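Local coordinates for flocculation protein FLO11 (Saccharomyces cerevisiae, PDB 4UYT) that mediates homotypic cell-cell adhesion in yeast flocculation and contributes to invasive growth and biofilm formation, here through its N-terminal fibronectin type III-like Flo11 domain, at residues T46-I51 with T98-V103; E124-S129 with G140-D145; Q107-C112 with G165-I170; I29-L34 with K54-I59; V114-F119 with L146-N151. One frame throughout, in Å; residues are numbered along the deposited sequence. Where two conformers were deposited one is given.

Contact 1: residues T46-I51 with T98-V103; sequences TYQITI and TATFEV. With NA (sodium ion), chain G.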
# COMPACT_ATOMS: atom_id res chain seq x y z
N THR A 46 16.12 0.70 -7.60
CA THR A 46 14.99 -0.18 -7.63
C THR A 46 15.01 -1.10 -6.40
O THR A 46 16.04 -1.73 -6.11
CB THR A 46 15.03 -1.03 -8.89
OG1 THR A 46 15.10 -0.15 -10.01
CG2 THR A 46 13.81 -1.89 -9.01
N TYR A 47 13.87 -1.16 -5.71
CA TYR A 47 13.71 -1.98 -4.50
C TYR A 47 12.49 -2.84 -4.66
O TYR A 47 11.47 -2.40 -5.17
CB TYR A 47 13.52 -1.09 -3.25
CG TYR A 47 14.65 -0.13 -3.05
CD1 TYR A 47 14.71 1.07 -3.74
CD2 TYR A 47 15.67 -0.42 -2.15
CE1 TYR A 47 15.75 1.92 -3.58
CE2 TYR A 47 16.71 0.46 -1.96
CZ TYR A 47 16.75 1.63 -2.69
OH TYR A 47 17.79 2.49 -2.50
N GLN A 48 12.62 -4.07 -4.18
CA GLN A 48 11.51 -4.98 -4.07
C GLN A 48 10.96 -4.87 -2.65
O GLN A 48 11.69 -5.11 -1.69
CB GLN A 48 11.97 -6.40 -4.37
CG GLN A 48 10.82 -7.39 -4.39
CD GLN A 48 11.24 -8.72 -4.90
OE1 GLN A 48 12.02 -9.40 -4.28
NE2 GLN A 48 10.72 -9.11 -6.06
N ILE A 49 9.70 -4.45 -2.53
CA ILE A 49 9.09 -4.23 -1.24
C ILE A 49 7.89 -5.13 -1.06
O ILE A 49 7.26 -5.52 -2.05
CB ILE A 49 8.70 -2.75 -1.03
CG1 ILE A 49 7.47 -2.30 -1.81
CG2 ILE A 49 9.91 -1.88 -1.34
CD1 ILE A 49 7.01 -0.90 -1.48
N THR A 50 7.60 -5.44 0.20
CA THR A 50 6.44 -6.21 0.54
C THR A 50 5.59 -5.34 1.49
O THR A 50 6.11 -4.81 2.47
CB THR A 50 6.81 -7.53 1.20
OG1 THR A 50 7.59 -8.28 0.25
CG2 THR A 50 5.59 -8.33 1.57
N ILE A 51 4.31 -5.28 1.21
CA ILE A 51 3.35 -4.60 2.04
C ILE A 51 2.38 -5.60 2.66
O ILE A 51 2.11 -6.64 2.07
CB ILE A 51 2.59 -3.48 1.29
CG1 ILE A 51 1.72 -4.01 0.14
CG2 ILE A 51 3.58 -2.43 0.80
CD1 ILE A 51 0.82 -2.99 -0.52
N THR A 98 -1.01 -9.43 1.54
CA THR A 98 0.31 -8.95 1.26
C THR A 98 0.48 -8.79 -0.25
O THR A 98 -0.22 -9.40 -1.05
CB THR A 98 1.41 -9.88 1.81
OG1 THR A 98 1.33 -11.15 1.16
CG2 THR A 98 1.30 -10.03 3.28
N ALA A 99 1.46 -7.98 -0.62
CA ALA A 99 1.83 -7.82 -2.02
C ALA A 99 3.30 -7.48 -2.07
O ALA A 99 3.78 -6.76 -1.20
CB ALA A 99 1.01 -6.74 -2.69
N THR A 100 3.97 -7.96 -3.11
CA THR A 100 5.39 -7.66 -3.34
C THR A 100 5.54 -7.09 -4.73
O THR A 100 5.00 -7.63 -5.70
CB THR A 100 6.23 -8.94 -3.14
OG1 THR A 100 6.11 -9.42 -1.79
CG2 THR A 100 7.68 -8.67 -3.41
N PHE A 101 6.25 -5.99 -4.85
CA PHE A 101 6.40 -5.30 -6.12
C PHE A 101 7.60 -4.40 -6.02
O PHE A 101 8.17 -4.22 -4.96
CB PHE A 101 5.14 -4.54 -6.53
CG PHE A 101 4.70 -3.49 -5.53
CD1 PHE A 101 3.95 -3.83 -4.40
CD2 PHE A 101 5.02 -2.16 -5.72
CE1 PHE A 101 3.56 -2.89 -3.49
CE2 PHE A 101 4.60 -1.20 -4.81
CZ PHE A 101 3.88 -1.58 -3.70
N GLU A 102 8.01 -3.86 -7.18
CA GLU A 102 9.19 -3.02 -7.25
C GLU A 102 8.82 -1.53 -7.35
O GLU A 102 7.86 -1.14 -8.01
CB GLU A 102 10.09 -3.44 -8.40
CG GLU A 102 10.76 -4.77 -8.15
CD GLU A 102 11.60 -5.25 -9.33
OE1 GLU A 102 11.22 -5.06 -10.49
OE2 GLU A 102 12.63 -5.85 -9.10
N VAL A 103 9.66 -0.73 -6.70
CA VAL A 103 9.54 0.71 -6.74
C VAL A 103 10.90 1.30 -7.04
O VAL A 103 11.93 0.72 -6.72
CB VAL A 103 9.00 1.30 -5.42
CG1 VAL A 103 7.60 0.77 -5.14
CG2 VAL A 103 9.94 1.02 -4.25
NA NA G . 10.82 -7.37 -0.19
O HOH W 1 11.65 -9.27 -1.41

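Contact 2: residues E124-S129 with G140-D145; sequences EYLQGS and GTTSFD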
# COMPACT_ATOMS: atom_id res chain seq x y z
N GLU A 124 -12.53 -2.18 -5.33
CA GLU A 124 -13.89 -2.19 -5.84
C GLU A 124 -14.58 -3.40 -5.24
O GLU A 124 -14.31 -4.53 -5.63
CB GLU A 124 -13.95 -2.26 -7.37
CG GLU A 124 -13.40 -1.05 -8.09
CD GLU A 124 -13.47 -1.16 -9.62
OE1 GLU A 124 -13.94 -2.19 -10.16
OE2 GLU A 124 -13.03 -0.21 -10.28
N TYR A 125 -15.51 -3.13 -4.33
CA TYR A 125 -16.39 -4.14 -3.80
C TYR A 125 -17.77 -4.01 -4.42
O TYR A 125 -18.19 -2.93 -4.87
CB TYR A 125 -16.54 -3.96 -2.29
CG TYR A 125 -15.29 -4.20 -1.45
CD1 TYR A 125 -14.97 -5.48 -1.03
CD2 TYR A 125 -14.52 -3.14 -0.98
CE1 TYR A 125 -13.87 -5.73 -0.20
CE2 TYR A 125 -13.44 -3.37 -0.14
CZ TYR A 125 -13.11 -4.66 0.26
OH TYR A 125 -12.07 -4.94 1.12
N LEU A 126 -18.49 -5.12 -4.47
CA LEU A 126 -19.90 -5.12 -4.87
C LEU A 126 -20.13 -4.68 -6.31
O LEU A 126 -21.22 -4.21 -6.64
CB LEU A 126 -20.76 -4.24 -3.94
CG LEU A 126 -20.92 -4.62 -2.46
CD1 LEU A 126 -22.07 -3.82 -1.87
CD2 LEU A 126 -21.18 -6.11 -2.28
N GLN A 127 -19.13 -4.83 -7.17
CA GLN A 127 -19.29 -4.56 -8.59
C GLN A 127 -19.27 -5.88 -9.32
O GLN A 127 -18.91 -6.91 -8.74
CB GLN A 127 -18.18 -3.63 -9.10
CG GLN A 127 -18.22 -2.23 -8.51
CD GLN A 127 -19.51 -1.48 -8.81
OE1 GLN A 127 -20.00 -0.70 -7.99
NE2 GLN A 127 -20.08 -1.72 -9.98
N GLY A 128 -19.69 -5.87 -10.57
CA GLY A 128 -19.72 -7.09 -11.35
C GLY A 128 -20.55 -8.14 -10.63
O GLY A 128 -21.60 -7.83 -10.04
N SER A 129 -20.04 -9.37 -10.64
CA SER A 129 -20.75 -10.48 -10.03
C SER A 129 -20.78 -10.40 -8.51
O SER A 129 -21.57 -11.08 -7.87
CB SER A 129 -20.14 -11.81 -10.48
OG SER A 129 -18.75 -11.87 -10.22
N GLY A 140 -19.56 0.21 4.79
CA GLY A 140 -19.46 1.55 4.23
C GLY A 140 -19.08 1.59 2.77
O GLY A 140 -19.44 0.71 1.99
N THR A 141 -18.38 2.65 2.38
CA THR A 141 -18.13 2.95 0.99
C THR A 141 -17.52 1.74 0.27
O THR A 141 -16.58 1.13 0.78
CB THR A 141 -17.22 4.16 0.94
OG1 THR A 141 -17.93 5.24 1.54
CG2 THR A 141 -16.81 4.51 -0.47
N THR A 142 -18.03 1.41 -0.92
CA THR A 142 -17.68 0.17 -1.60
C THR A 142 -16.59 0.26 -2.66
O THR A 142 -15.93 -0.74 -2.93
CB THR A 142 -18.92 -0.47 -2.22
OG1 THR A 142 -19.57 0.49 -3.07
CG2 THR A 142 -19.89 -0.94 -1.15
N SER A 143 -16.42 1.42 -3.28
CA SER A 143 -15.33 1.66 -4.22
C SER A 143 -14.57 2.88 -3.74
O SER A 143 -15.14 3.94 -3.51
CB SER A 143 -15.85 1.90 -5.64
OG SER A 143 -16.24 0.68 -6.27
N PHE A 144 -13.27 2.72 -3.58
CA PHE A 144 -12.45 3.78 -3.03
C PHE A 144 -10.99 3.48 -3.29
O PHE A 144 -10.60 2.35 -3.60
CB PHE A 144 -12.70 3.91 -1.51
CG PHE A 144 -12.48 2.62 -0.73
CD1 PHE A 144 -11.22 2.27 -0.24
CD2 PHE A 144 -13.53 1.76 -0.49
CE1 PHE A 144 -11.03 1.07 0.46
CE2 PHE A 144 -13.35 0.59 0.22
CZ PHE A 144 -12.10 0.23 0.68
N ASP A 145 -10.21 4.53 -3.17
CA ASP A 145 -8.76 4.45 -3.28
C ASP A 145 -8.18 4.85 -1.94
O ASP A 145 -8.63 5.84 -1.36
CB ASP A 145 -8.23 5.43 -4.32
CG ASP A 145 -8.63 5.07 -5.74
OD1 ASP A 145 -9.12 3.96 -6.01
OD2 ASP A 145 -8.41 5.93 -6.61
O HOH W 2 -18.55 -0.31 -5.48

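Contact 3: residues Q107-C112 with G165-I170; sequences QDVNSC and GFYWNI. With NA (sodium ion), chain F.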
# COMPACT_ATOMS: atom_id res chain seq x y z
N GLN A 107 13.78 9.93 -3.56
CA GLN A 107 13.74 11.21 -2.86
C GLN A 107 14.38 11.06 -1.50
O GLN A 107 13.93 10.27 -0.68
CB GLN A 107 12.29 11.72 -2.74
CG GLN A 107 11.62 11.97 -4.08
CD GLN A 107 12.51 12.68 -5.07
OE1 GLN A 107 12.97 12.07 -6.09
NE2 GLN A 107 12.80 13.96 -4.77
N ASP A 108 15.44 11.79 -1.25
CA ASP A 108 16.19 11.62 -0.00
C ASP A 108 15.43 12.13 1.22
O ASP A 108 14.88 13.23 1.23
CB ASP A 108 17.50 12.41 -0.06
CG ASP A 108 18.45 11.92 -1.11
OD1 ASP A 108 18.44 10.73 -1.42
OD2 ASP A 108 19.23 12.74 -1.65
N VAL A 109 15.50 11.34 2.28
CA VAL A 109 15.18 11.78 3.63
C VAL A 109 16.37 12.51 4.22
O VAL A 109 16.24 13.51 4.93
CB VAL A 109 14.89 10.58 4.55
CG1 VAL A 109 14.47 11.05 5.95
CG2 VAL A 109 13.81 9.71 3.95
N ASN A 110 17.54 11.96 3.94
CA ASN A 110 18.82 12.42 4.42
C ASN A 110 19.85 11.73 3.51
O ASN A 110 19.49 11.10 2.51
CB ASN A 110 18.99 12.10 5.90
CG ASN A 110 18.79 10.64 6.20
OD1 ASN A 110 19.35 9.79 5.52
ND2 ASN A 110 17.93 10.33 7.16
N SER A 111 21.11 11.85 3.83
CA SER A 111 22.12 11.32 2.91
C SER A 111 22.14 9.82 2.83
O SER A 111 22.67 9.29 1.86
CB SER A 111 23.51 11.79 3.28
OG SER A 111 23.87 11.26 4.53
N CYS A 112 21.53 9.12 3.80
CA CYS A 112 21.54 7.66 3.87
C CYS A 112 20.25 6.98 3.48
O CYS A 112 20.29 5.79 3.26
CB CYS A 112 21.93 7.17 5.26
SG CYS A 112 23.67 7.30 5.67
N GLY A 165 3.61 7.14 4.75
CA GLY A 165 4.81 6.88 3.97
C GLY A 165 5.89 6.22 4.79
O GLY A 165 5.83 6.20 6.04
N PHE A 166 6.89 5.65 4.11
CA PHE A 166 7.97 4.89 4.70
C PHE A 166 9.27 5.29 4.06
O PHE A 166 9.29 5.75 2.91
CB PHE A 166 7.76 3.39 4.51
CG PHE A 166 6.64 2.85 5.32
CD1 PHE A 166 5.32 2.97 4.87
CD2 PHE A 166 6.88 2.21 6.54
CE1 PHE A 166 4.29 2.50 5.67
CE2 PHE A 166 5.83 1.73 7.32
CZ PHE A 166 4.55 1.87 6.87
N TYR A 167 10.37 5.04 4.76
CA TYR A 167 11.69 5.26 4.18
C TYR A 167 12.64 4.17 4.67
O TYR A 167 12.37 3.43 5.61
CB TYR A 167 12.18 6.67 4.49
CG TYR A 167 12.47 7.00 5.95
CD1 TYR A 167 13.64 6.56 6.55
CD2 TYR A 167 11.67 7.86 6.66
CE1 TYR A 167 13.99 6.91 7.82
CE2 TYR A 167 12.01 8.25 7.97
CZ TYR A 167 13.19 7.74 8.53
OH TYR A 167 13.61 8.07 9.80
N TRP A 168 13.77 4.06 3.99
CA TRP A 168 14.75 3.01 4.26
C TRP A 168 16.10 3.45 3.67
O TRP A 168 16.22 4.45 2.99
CB TRP A 168 14.32 1.69 3.67
CG TRP A 168 13.98 1.72 2.22
CD1 TRP A 168 14.86 1.70 1.15
CD2 TRP A 168 12.68 1.76 1.64
NE1 TRP A 168 14.17 1.74 -0.04
CE2 TRP A 168 12.84 1.75 0.23
CE3 TRP A 168 11.38 1.75 2.18
CZ2 TRP A 168 11.76 1.69 -0.65
CZ3 TRP A 168 10.32 1.70 1.31
CH2 TRP A 168 10.51 1.66 -0.08
N ASN A 169 17.11 2.64 3.93
CA ASN A 169 18.46 2.97 3.51
C ASN A 169 18.66 2.85 1.99
O ASN A 169 18.28 1.85 1.38
CB ASN A 169 19.50 2.12 4.21
CG ASN A 169 19.81 2.63 5.61
OD1 ASN A 169 18.95 3.16 6.32
ND2 ASN A 169 21.05 2.45 6.03
N ILE A 170 19.34 3.83 1.43
CA ILE A 170 19.76 3.80 0.03
C ILE A 170 20.59 2.54 -0.22
O ILE A 170 21.53 2.23 0.54
CB ILE A 170 20.56 5.07 -0.30
CG1 ILE A 170 19.67 6.32 -0.21
CG2 ILE A 170 21.20 4.98 -1.69
CD1 ILE A 170 20.44 7.62 -0.11
NA NA F . 17.60 15.60 6.19
O HOH W 3 22.46 3.89 2.56

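Contact 4: residues I29-L34 with K54-I59; sequences IMQYTL and KGKENI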
# COMPACT_ATOMS: atom_id res chain seq x y z
N ILE A 29 -15.25 5.18 4.76
CA ILE A 29 -14.50 3.98 4.39
C ILE A 29 -14.08 3.28 5.68
O ILE A 29 -13.59 3.93 6.61
CB ILE A 29 -13.24 4.31 3.55
CG1 ILE A 29 -13.63 5.00 2.23
CG2 ILE A 29 -12.45 3.05 3.21
CD1 ILE A 29 -12.48 5.72 1.56
N MET A 30 -14.23 1.97 5.73
CA MET A 30 -13.71 1.21 6.88
C MET A 30 -12.22 1.46 7.02
O MET A 30 -11.50 1.57 6.04
CB MET A 30 -13.96 -0.28 6.69
CG MET A 30 -13.51 -1.14 7.86
SD MET A 30 -13.73 -2.90 7.60
CE MET A 30 -12.45 -3.21 6.39
N GLN A 31 -11.75 1.52 8.25
CA GLN A 31 -10.33 1.71 8.48
C GLN A 31 -9.50 0.52 8.02
O GLN A 31 -9.81 -0.63 8.29
CB GLN A 31 -10.06 1.99 9.93
CG GLN A 31 -10.61 3.34 10.38
CD GLN A 31 -10.60 3.51 11.87
OE1 GLN A 31 -9.99 2.71 12.62
NE2 GLN A 31 -11.23 4.56 12.32
N TYR A 32 -8.41 0.83 7.33
CA TYR A 32 -7.35 -0.13 6.97
C TYR A 32 -6.02 0.43 7.49
O TYR A 32 -5.87 1.64 7.63
CB TYR A 32 -7.23 -0.32 5.45
CG TYR A 32 -8.39 -0.99 4.79
CD1 TYR A 32 -9.59 -0.31 4.58
CD2 TYR A 32 -8.27 -2.30 4.29
CE1 TYR A 32 -10.65 -0.92 3.94
CE2 TYR A 32 -9.33 -2.91 3.64
CZ TYR A 32 -10.52 -2.22 3.48
OH TYR A 32 -11.57 -2.82 2.83
N THR A 33 -5.05 -0.47 7.63
CA THR A 33 -3.68 -0.13 7.89
C THR A 33 -2.78 -0.76 6.85
O THR A 33 -3.11 -1.77 6.23
CB THR A 33 -3.22 -0.57 9.30
OG1 THR A 33 -3.36 -1.99 9.41
CG2 THR A 33 -4.04 0.13 10.40
N LEU A 34 -1.60 -0.17 6.69
CA LEU A 34 -0.56 -0.67 5.79
C LEU A 34 0.76 -0.63 6.51
O LEU A 34 1.09 0.38 7.12
CB LEU A 34 -0.53 0.14 4.49
CG LEU A 34 0.51 -0.30 3.45
CD1 LEU A 34 0.03 -0.00 2.03
CD2 LEU A 34 1.89 0.32 3.65
N LYS A 54 -4.24 -4.51 6.28
CA LYS A 54 -5.30 -5.10 7.08
C LYS A 54 -6.47 -4.15 7.18
O LYS A 54 -6.30 -2.94 7.25
CB LYS A 54 -4.80 -5.43 8.48
CG LYS A 54 -3.68 -6.46 8.52
CD LYS A 54 -3.18 -6.45 9.95
CE LYS A 54 -2.40 -7.66 10.39
NZ LYS A 54 -2.57 -7.91 11.84
N GLY A 55 -7.66 -4.73 7.16
CA GLY A 55 -8.89 -4.01 7.42
C GLY A 55 -9.35 -4.20 8.86
O GLY A 55 -9.04 -5.22 9.48
N LYS A 56 -10.10 -3.24 9.39
CA LYS A 56 -10.53 -3.31 10.79
C LYS A 56 -11.39 -4.54 11.07
O LYS A 56 -11.25 -5.19 12.11
CB LYS A 56 -11.30 -2.04 11.17
CG LYS A 56 -11.63 -1.94 12.65
CD LYS A 56 -11.90 -0.51 13.12
CE LYS A 56 -12.18 -0.44 14.61
NZ LYS A 56 -12.07 0.96 15.11
N GLU A 57 -12.29 -4.82 10.14
CA GLU A 57 -13.13 -6.00 10.18
C GLU A 57 -12.83 -6.88 8.99
O GLU A 57 -12.33 -6.42 7.95
CB GLU A 57 -14.61 -5.60 10.13
CG GLU A 57 -15.06 -4.61 11.20
CD GLU A 57 -14.96 -5.15 12.61
OE1 GLU A 57 -15.00 -6.38 12.80
OE2 GLU A 57 -14.85 -4.33 13.56
N ASN A 58 -13.15 -8.16 9.15
CA ASN A 58 -12.91 -9.11 8.09
C ASN A 58 -14.03 -9.03 7.06
O ASN A 58 -15.20 -9.15 7.40
CB ASN A 58 -12.84 -10.53 8.66
CG ASN A 58 -12.41 -11.53 7.62
OD1 ASN A 58 -11.39 -11.35 6.98
ND2 ASN A 58 -13.21 -12.57 7.41
N ILE A 59 -13.66 -8.84 5.79
CA ILE A 59 -14.58 -8.82 4.67
C ILE A 59 -14.25 -10.00 3.77
O ILE A 59 -13.16 -10.12 3.23
CB ILE A 59 -14.52 -7.50 3.89
CG1 ILE A 59 -14.87 -6.35 4.82
CG2 ILE A 59 -15.44 -7.55 2.67
CD1 ILE A 59 -14.79 -4.99 4.16

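Contact 5: residues V114-F119 with L146-N151; sequences VWMPNF and LSTGCN. With NA (sodium ion), chain B.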
# COMPACT_ATOMS: atom_id res chain seq x y z
N VAL A 114 16.05 7.02 1.73
CA VAL A 114 15.16 7.48 0.68
C VAL A 114 13.72 7.10 1.05
O VAL A 114 13.48 6.05 1.66
CB VAL A 114 15.50 6.89 -0.72
CG1 VAL A 114 16.61 7.70 -1.40
CG2 VAL A 114 15.78 5.39 -0.65
N TRP A 115 12.79 7.92 0.60
CA TRP A 115 11.38 7.69 0.72
C TRP A 115 10.88 6.67 -0.29
O TRP A 115 11.21 6.70 -1.49
CB TRP A 115 10.59 8.97 0.48
CG TRP A 115 10.66 9.98 1.58
CD1 TRP A 115 11.40 11.12 1.62
CD2 TRP A 115 9.91 9.95 2.79
NE1 TRP A 115 11.15 11.79 2.77
CE2 TRP A 115 10.22 11.12 3.51
CE3 TRP A 115 8.97 9.07 3.32
CZ2 TRP A 115 9.64 11.40 4.76
CZ3 TRP A 115 8.38 9.37 4.53
CH2 TRP A 115 8.72 10.54 5.25
N MET A 116 10.00 5.82 0.17
CA MET A 116 9.12 5.10 -0.72
C MET A 116 8.33 6.08 -1.59
O MET A 116 7.76 7.02 -1.06
CB MET A 116 8.14 4.32 0.14
CG MET A 116 7.20 3.40 -0.61
SD MET A 116 6.06 2.58 0.50
CE MET A 116 4.86 3.87 0.76
N PRO A 117 8.24 5.86 -2.91
CA PRO A 117 7.33 6.68 -3.72
C PRO A 117 5.91 6.29 -3.38
O PRO A 117 5.62 5.08 -3.26
CB PRO A 117 7.72 6.31 -5.16
CG PRO A 117 8.22 4.88 -5.06
CD PRO A 117 8.89 4.79 -3.70
N ASN A 118 5.01 7.25 -3.23
CA ASN A 118 3.67 6.95 -2.78
C ASN A 118 2.84 6.36 -3.91
O ASN A 118 3.07 6.56 -5.09
CB ASN A 118 3.06 8.20 -2.17
CG ASN A 118 3.74 8.56 -0.87
OD1 ASN A 118 4.17 9.74 -0.67
ND2 ASN A 118 3.88 7.63 0.00
N PHE A 119 1.82 5.64 -3.50
CA PHE A 119 0.95 4.94 -4.41
C PHE A 119 -0.44 4.89 -3.79
O PHE A 119 -0.66 5.34 -2.66
CB PHE A 119 1.51 3.53 -4.74
CG PHE A 119 1.75 2.66 -3.52
CD1 PHE A 119 0.73 1.94 -2.95
CD2 PHE A 119 3.00 2.58 -2.94
CE1 PHE A 119 0.94 1.17 -1.81
CE2 PHE A 119 3.23 1.80 -1.81
CZ PHE A 119 2.19 1.09 -1.27
N LEU A 146 -7.19 4.11 -1.45
CA LEU A 146 -6.44 4.43 -0.23
C LEU A 146 -5.03 4.78 -0.64
O LEU A 146 -4.36 4.02 -1.35
CB LEU A 146 -6.42 3.26 0.72
CG LEU A 146 -7.80 2.82 1.22
CD1 LEU A 146 -7.64 1.68 2.21
CD2 LEU A 146 -8.61 3.97 1.81
N SER A 147 -4.58 5.93 -0.18
CA SER A 147 -3.30 6.45 -0.58
C SER A 147 -2.26 6.42 0.53
O SER A 147 -2.60 6.55 1.71
CB SER A 147 -3.47 7.87 -1.06
OG SER A 147 -3.90 8.67 0.02
N THR A 148 -0.98 6.34 0.15
CA THR A 148 0.10 6.43 1.11
C THR A 148 0.69 7.84 1.10
O THR A 148 0.67 8.54 0.09
CB THR A 148 1.25 5.43 0.81
OG1 THR A 148 1.91 5.77 -0.41
CG2 THR A 148 0.75 4.02 0.68
N GLY A 149 1.32 8.18 2.22
CA GLY A 149 2.23 9.29 2.24
C GLY A 149 2.23 10.08 3.53
O GLY A 149 1.27 10.07 4.31
N CYS A 150 3.34 10.79 3.72
CA CYS A 150 3.55 11.68 4.87
C CYS A 150 3.50 13.15 4.51
O CYS A 150 3.66 13.97 5.39
CB CYS A 150 4.90 11.37 5.51
SG CYS A 150 5.04 9.76 6.28
N ASN A 151 3.26 13.47 3.25
CA ASN A 151 3.36 14.81 2.70
C ASN A 151 2.05 15.52 2.45
O ASN A 151 2.03 16.50 1.74
CB ASN A 151 4.14 14.72 1.36
CG ASN A 151 3.59 13.63 0.38
OD1 ASN A 151 2.83 12.68 0.76
ND2 ASN A 151 4.05 13.71 -0.89
NA NA B . 11.99 14.39 3.74
O HOH W 4 5.61 10.14 1.98
O HOH W 5 3.42 11.95 -2.78
O HOH W 6 -0.51 8.73 -2.56
O HOH W 7 13.94 14.92 5.32

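Contact 1: residues T46-I51 with T98-V103
I49 packs on F101 across two neighbouring antiparallel strands. From CB of I49, CG1 stands between the backbone N and the carbonyl carbon (chi1 75°), beside O of F101 and over one face of the F101 ring, offset toward its rim, in a CH-pi contact 4.2 Å from the ring centroid. CD1, anti along the chain, then reaches CZ of F101 at 3.9 Å and CG1 of V103 at 4.1 Å, while the other branch, CG2, touches CG2 of V103. I51 continues this face, its CD1 at the edge of the F101 ring near the ring plane. The two strands are the third and the outermost of a four-stranded antiparallel sheet in this fibronectin type III-like domain, and Y47, I49 and I51 pair with V103, F101 and A99 through six backbone hydrogen bonds. The buried face is shared with I69 and W168. On the other face, OG1 of T50 and OG1 of T100 form a hydrogen bond of 2.8 Å, and CG2 of T100 lies 3.5 Å from CG of Q48. A sodium ion is bound there by O of Q48 at 2.9 Å, by OG of S38 and by a water that also donates to OE1 of Q48.

Contact 2: residues E124-S129 with G140-D145
The first torsion of Y125 (chi1 -66°) sets CG beside its own backbone N, and that of F144 (chi1 56°) sets CG between backbone N and carbonyl carbon; from there CE2 of Y125 comes within 3.9 Å of CZ of F144, and the two side chains meet at a slant. The carbonyl O of T142 lies at the edge of the Y125 ring, 3.4 Å from its CD2, and accepts the backbone N-H of Y125 at 2.8 Å. Farther out, CG2 of T142 and CD1 of L126 touch at 3.7 Å, their side chains at about a right angle. One water takes four hydrogen bonds: it donates to O of Y125 and OE1 of Q127 and accepts from OG1 of T142 and from OG of S143, the last at 2.6 Å. It thus joins both chain segments where direct pairing stops. E124 and S143 are an antiparallel non-hydrogen-bonded pair, with OG of S143 beside CG of E124. This is the end of the strand pair 120-125 and 143-147; strand 143-147 is outermost in its five-stranded antiparallel sheet, while strand 64-70 flanks 120-125 on the other side through W65 and S66.

Contact 3: residues Q107-C112 with G165-I170
V109 sets a methyl group squarely over the Y167 ring: CG1 lies 4.2 Å above its plane, over the centre, a CH-pi contact between a loop and a strand. The loop leads into strand 113-115, which pairs with strand 166-169 in a three-stranded antiparallel sheet, and it folds back on that partner. The other V109 methyl, CG2, is closer still, 3.5 Å from CB of Y167. An Asx turn shapes the loop: OD1 of N110 accepts from N of C112, in the plane of its carbonyl. C112, disulfide-bonded to C176, gives its carbonyl O to N of I170 at 2.8 Å, and a water donates to both that oxygen and O of I170. The first torsion of I170 (chi1 -66°) puts CG1 beside O of C112. On the outer side of the loop a sodium ion is bound by O of V109 at 2.8 Å. At the tip of I170, CD1 meets O of S111 at 3.4 Å and OD1 of D108 at 3.9 Å.

Contact 4: residues I29-L34 with K54-I59
M30 and I59 make the apolar part of the contact, meeting tip to tip with CE of M30 3.7 Å from CD1 of I59. The M30 chain leaves with CG anti to the backbone N (chi1 -178°), runs extended to SD and bends at chi3 (72°), which turns CE to O of E57 and CD1 of I59. Y32 adds its ring, CD2 lying 3.6 Å from CA of G55, and its OH approaches CD1 of I59 while hydrogen-bonding to the OH of Y125. CE of M30 and the Y32 ring both pack close on the backbone of G55, which has no side chain. Backbone hydrogen bonds form the second group. T33 and K54 are an antiparallel hydrogen-bonded pair, joined in both directions, and Y32 with G55 is the non-hydrogen-bonded pair beside them, at the open end of the beta hairpin made by strands 32-43 and 46-55. Beyond the regular strands, N of K56 still donates to O of Q31 at 2.8 Å. A weak hydrogen bond runs from N of E57 to SD of M30 at 3.5 Å. Among the polar side chains, Q31 and K56 lie side by side and point the same way, OE1 3.7 Å from NZ, while NE2 of Q31 is held by OD1 of D25. On the T33 side, OG1 of T33 rests 3.8 Å from CB of K54.

Contact 5: residues V114-F119 with L146-N151
The chain running from strand 113-115 toward strand 120-125 lies against the end of strand 143-147, and T148 is where the two meet. OG1 of T148, standing between its backbone N and carbonyl carbon (chi1 67°), accepts from ND2 of N118 at 2.7 Å, this OG1 lying 24° out of the N118 amide plane, and from N of F119 at 3.1 Å. In return N of T148 donates to O of F119. CG2 of T148 sits over one face of the F119 ring, 3.9 Å from its centroid, a CH-pi contact offset toward the rim. OD1 of N118 receives two waters, one also bound by N of C150, the other by ND2 of N151. CA of G149, which carries no side chain, lies 3.2 Å from ND2 of N118. At the W115 ring edge, NE1 is 2.9 Å from a sodium ion. SG of C150 lies obliquely to the W115 ring, 3.8 Å from CZ3, a Cys sulfur-aromatic contact made by a sulfur bound in the disulfide to C15.

How the contacts relate
The centres of contacts 1 and 5 lie about 9 Å from the centre of the chain, those of contacts 2 and 3 about 17 Å; all five are partly buried. Contacts 1 and 4 share strand 46-55 of one sheet, the former a regular ladder with an apolar face, the latter the open end of a hairpin with long polar chains. Contacts 2 and 5 share strand 143-147 of another sheet, where threonine and bridging waters meet the neighbouring chain at both ends. Contacts 3 and 5 meet through strands 166-169 and 113-115, and both include a disulfide cysteine. Aromatic residues connect the set: F101 packs on F119 and Y47 on W168.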